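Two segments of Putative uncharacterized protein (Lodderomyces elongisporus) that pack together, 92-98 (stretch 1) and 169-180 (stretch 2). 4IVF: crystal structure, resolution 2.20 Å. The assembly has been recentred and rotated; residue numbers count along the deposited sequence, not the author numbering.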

# COMPACT_ATOMS: atom_id res chain seq x y z
N GLU F 92 -13.46 14.66 -14.04
CA GLU F 92 -12.91 15.72 -14.87
C GLU F 92 -11.39 15.64 -14.94
O GLU F 92 -10.76 16.38 -15.70
CB GLU F 92 -13.34 17.09 -14.32
CG GLU F 92 -14.84 17.28 -14.16
CD GLU F 92 -15.52 17.78 -15.42
OE1 GLU F 92 -14.81 18.11 -16.40
OE2 GLU F 92 -16.77 17.84 -15.45
N HIS F 93 -10.79 14.76 -14.15
CA HIS F 93 -9.36 14.49 -14.24
C HIS F 93 -8.49 15.71 -13.92
O HIS F 93 -7.45 15.92 -14.54
CB HIS F 93 -9.00 13.91 -15.62
CG HIS F 93 -9.66 12.59 -15.88
ND1 HIS F 93 -10.47 12.37 -16.97
CD2 HIS F 93 -9.65 11.44 -15.17
CE1 HIS F 93 -10.92 11.13 -16.93
NE2 HIS F 93 -10.44 10.54 -15.85
N LYS F 94 -8.94 16.51 -12.96
CA LYS F 94 -8.19 17.66 -12.49
C LYS F 94 -7.04 17.23 -11.57
O LYS F 94 -6.08 17.97 -11.37
CB LYS F 94 -9.11 18.64 -11.76
CG LYS F 94 -10.03 19.43 -12.68
CD LYS F 94 -10.75 20.54 -11.92
CE LYS F 94 -11.60 21.41 -12.84
NZ LYS F 94 -12.79 20.68 -13.37
N PHE F 95 -7.16 16.04 -11.00
CA PHE F 95 -6.19 15.54 -10.05
C PHE F 95 -5.99 14.05 -10.25
O PHE F 95 -5.69 13.33 -9.30
CB PHE F 95 -6.67 15.80 -8.61
CG PHE F 95 -6.92 17.25 -8.31
CD1 PHE F 95 -5.87 18.09 -7.98
CD2 PHE F 95 -8.20 17.77 -8.35
CE1 PHE F 95 -6.10 19.43 -7.70
CE2 PHE F 95 -8.43 19.11 -8.08
CZ PHE F 95 -7.39 19.94 -7.76
N SER F 96 -6.18 13.60 -11.48
CA SER F 96 -6.08 12.18 -11.80
C SER F 96 -6.03 12.02 -13.30
O SER F 96 -6.32 12.96 -14.04
CB SER F 96 -7.28 11.38 -11.24
OG SER F 96 -8.51 11.85 -11.78
N TYR F 97 -5.65 10.84 -13.75
CA TYR F 97 -5.54 10.56 -15.17
C TYR F 97 -6.61 9.57 -15.59
O TYR F 97 -7.10 8.82 -14.75
CB TYR F 97 -4.15 10.01 -15.47
CG TYR F 97 -3.09 11.07 -15.36
CD1 TYR F 97 -2.78 11.88 -16.45
CD2 TYR F 97 -2.40 11.28 -14.17
CE1 TYR F 97 -1.83 12.85 -16.36
CE2 TYR F 97 -1.44 12.25 -14.07
CZ TYR F 97 -1.15 13.04 -15.18
OH TYR F 97 -0.19 14.03 -15.11
N PRO F 98 -6.98 9.57 -16.87
CA PRO F 98 -8.00 8.62 -17.34
C PRO F 98 -7.58 7.19 -17.06
O PRO F 98 -6.41 6.84 -17.23
CB PRO F 98 -8.04 8.87 -18.85
CG PRO F 98 -7.65 10.31 -18.99
CD PRO F 98 -6.61 10.54 -17.92
N LEU F 169 4.65 14.51 -8.99
CA LEU F 169 5.14 13.14 -9.10
C LEU F 169 4.79 12.51 -10.45
O LEU F 169 5.58 11.75 -11.01
CB LEU F 169 4.56 12.28 -7.99
CG LEU F 169 5.10 12.59 -6.60
CD1 LEU F 169 4.43 11.67 -5.57
CD2 LEU F 169 6.61 12.41 -6.60
N VAL F 170 3.60 12.81 -10.97
CA VAL F 170 3.22 12.29 -12.28
C VAL F 170 2.66 13.36 -13.21
O VAL F 170 1.64 13.99 -12.91
CB VAL F 170 2.20 11.13 -12.17
CG1 VAL F 170 1.89 10.58 -13.55
CG2 VAL F 170 2.72 10.03 -11.28
N GLY F 171 3.33 13.55 -14.34
CA GLY F 171 2.86 14.45 -15.38
C GLY F 171 2.69 15.91 -15.00
O GLY F 171 3.57 16.51 -14.38
N ASP F 172 1.55 16.48 -15.38
CA ASP F 172 1.28 17.90 -15.21
C ASP F 172 0.22 18.21 -14.16
O ASP F 172 -0.40 19.26 -14.18
CB ASP F 172 0.84 18.50 -16.55
CG ASP F 172 -0.42 17.84 -17.10
OD1 ASP F 172 -0.80 16.75 -16.63
OD2 ASP F 172 -1.04 18.42 -18.02
N ARG F 173 -0.02 17.30 -13.23
CA ARG F 173 -1.03 17.57 -12.23
C ARG F 173 -0.71 16.86 -10.92
O ARG F 173 -0.04 15.83 -10.91
CB ARG F 173 -2.42 17.17 -12.74
CG ARG F 173 -2.68 15.67 -12.78
CD ARG F 173 -3.72 15.29 -13.83
NE ARG F 173 -3.26 15.67 -15.16
CZ ARG F 173 -3.90 15.43 -16.30
NH1 ARG F 173 -5.07 14.79 -16.30
NH2 ARG F 173 -3.37 15.84 -17.44
N TYR F 174 -1.19 17.42 -9.81
CA TYR F 174 -1.17 16.69 -8.55
C TYR F 174 -2.13 15.52 -8.66
O TYR F 174 -3.20 15.63 -9.24
CB TYR F 174 -1.59 17.58 -7.38
CG TYR F 174 -0.60 18.68 -7.06
CD1 TYR F 174 0.69 18.37 -6.65
CD2 TYR F 174 -0.96 20.02 -7.14
CE1 TYR F 174 1.60 19.37 -6.34
CE2 TYR F 174 -0.06 21.03 -6.83
CZ TYR F 174 1.22 20.69 -6.43
OH TYR F 174 2.13 21.67 -6.11
N THR F 175 -1.72 14.38 -8.14
CA THR F 175 -2.58 13.21 -8.08
C THR F 175 -2.67 12.72 -6.63
O THR F 175 -2.10 13.35 -5.72
CB THR F 175 -2.02 12.08 -8.95
OG1 THR F 175 -0.68 11.77 -8.52
CG2 THR F 175 -2.03 12.48 -10.43
N VAL F 176 -3.35 11.60 -6.42
CA VAL F 176 -3.47 11.04 -5.08
C VAL F 176 -2.09 10.64 -4.55
O VAL F 176 -1.88 10.59 -3.34
CB VAL F 176 -4.44 9.81 -5.02
CG1 VAL F 176 -5.89 10.24 -5.23
CG2 VAL F 176 -4.04 8.76 -6.05
N ALA F 177 -1.16 10.37 -5.45
CA ALA F 177 0.17 9.99 -5.01
C ALA F 177 0.84 11.15 -4.27
O ALA F 177 1.44 10.96 -3.22
CB ALA F 177 1.02 9.51 -6.18
N ASP F 178 0.72 12.36 -4.81
CA ASP F 178 1.25 13.54 -4.14
C ASP F 178 0.54 13.78 -2.80
O ASP F 178 1.18 14.07 -1.79
CB ASP F 178 1.10 14.78 -5.02
CG ASP F 178 1.74 14.62 -6.38
OD1 ASP F 178 1.09 14.08 -7.29
OD2 ASP F 178 2.91 15.03 -6.53
N PHE F 179 -0.78 13.67 -2.79
CA PHE F 179 -1.51 13.96 -1.57
C PHE F 179 -1.22 12.93 -0.49
O PHE F 179 -1.14 13.27 0.68
CB PHE F 179 -2.99 14.14 -1.86
CG PHE F 179 -3.27 15.35 -2.71
CD1 PHE F 179 -3.00 16.62 -2.23
CD2 PHE F 179 -3.77 15.21 -3.99
CE1 PHE F 179 -3.24 17.74 -3.01
CE2 PHE F 179 -4.01 16.31 -4.78
CZ PHE F 179 -3.74 17.59 -4.29
N ALA F 180 -1.01 11.68 -0.89
CA ALA F 180 -0.58 10.63 0.03
C ALA F 180 0.76 10.95 0.68
O ALA F 180 0.89 10.85 1.90
CB ALA F 180 -0.50 9.28 -0.70
O HOH W 1 -5.05 10.81 -8.60

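Stretch 1 has no regular secondary structure, and it packs against a segment of stretch 2 that runs from a loop through a tight turn into the start of a helix. The two come from distant parts of one chain and bury 451 Å² between them, most of it contributed by F95, Y97 and R173.

Stretch 2 makes its first contacts at V170, which opens a type II' turn ending at R173. The hydroxyl of Y97 reaches into this turn and donates a hydrogen bond to the backbone carbonyl of V170 (Y97 OH to V170 O, 2.9 Å), while V170 CG1 lies 3.8 Å from Y97 CE2, so the same residue offers the tyrosine both a polar and an apolar surface. G171 follows with a positive phi, a conformation that favours glycine. Its CA sits 3.1 Å from Y97 OH, and an ideal CB here would fall 1.9 Å from that oxygen, a clash. The amide of D172 then adds a weak hydrogen bond to the same oxygen (D172 N to Y97 OH, 3.0 Å).

R173 is the most extensively covered residue of stretch 2. Its guanidinium lies flat on the Y97 ring, with centres 4.0 Å apart and planes at 21°, a cation-pi arrangement extended by R173 CD, which stands 3.9 Å from the centroid of the Y97 ring over its face. The guanidinium also forms a salt bridge with its neighbour (R173 NH2 to D172 OD1, 2.8 Å) and a hydrogen bond across the interface to a backbone carbonyl at its edge (R173 NH1 to S96 O, 3.2 Å).

Beyond the turn, backbone contacts take over. Y174 O approaches F95 CA at 3.1 Å in a CA-H...O contact, and a second such contact runs the other way, from T175 CA to F95 O at 3.3 Å. Here the backbones come closest, F95 beside T175, with CA atoms 4.7 Å apart. The methyl group of T175 also packs against the tyrosine (T175 CG2 to Y97 CE2, 3.7 Å), while the T175 hydroxyl caps the helix by accepting a weak bond from A177 N to T175 OG1 (3.4 Å).

At the first turn of the helix, a water links the two backbones, donating to F95 O (2.7 Å from the water oxygen) and accepting from V176 N (2.9 Å), thus bridging groups that are 4.1 Å apart. Farther along, the CA-to-CB bond of F179 points toward stretch 1, and its ring meets that of F95 (F179 CE2 to F95 CD1, 4.1 Å), an apolar contact that closes the interface.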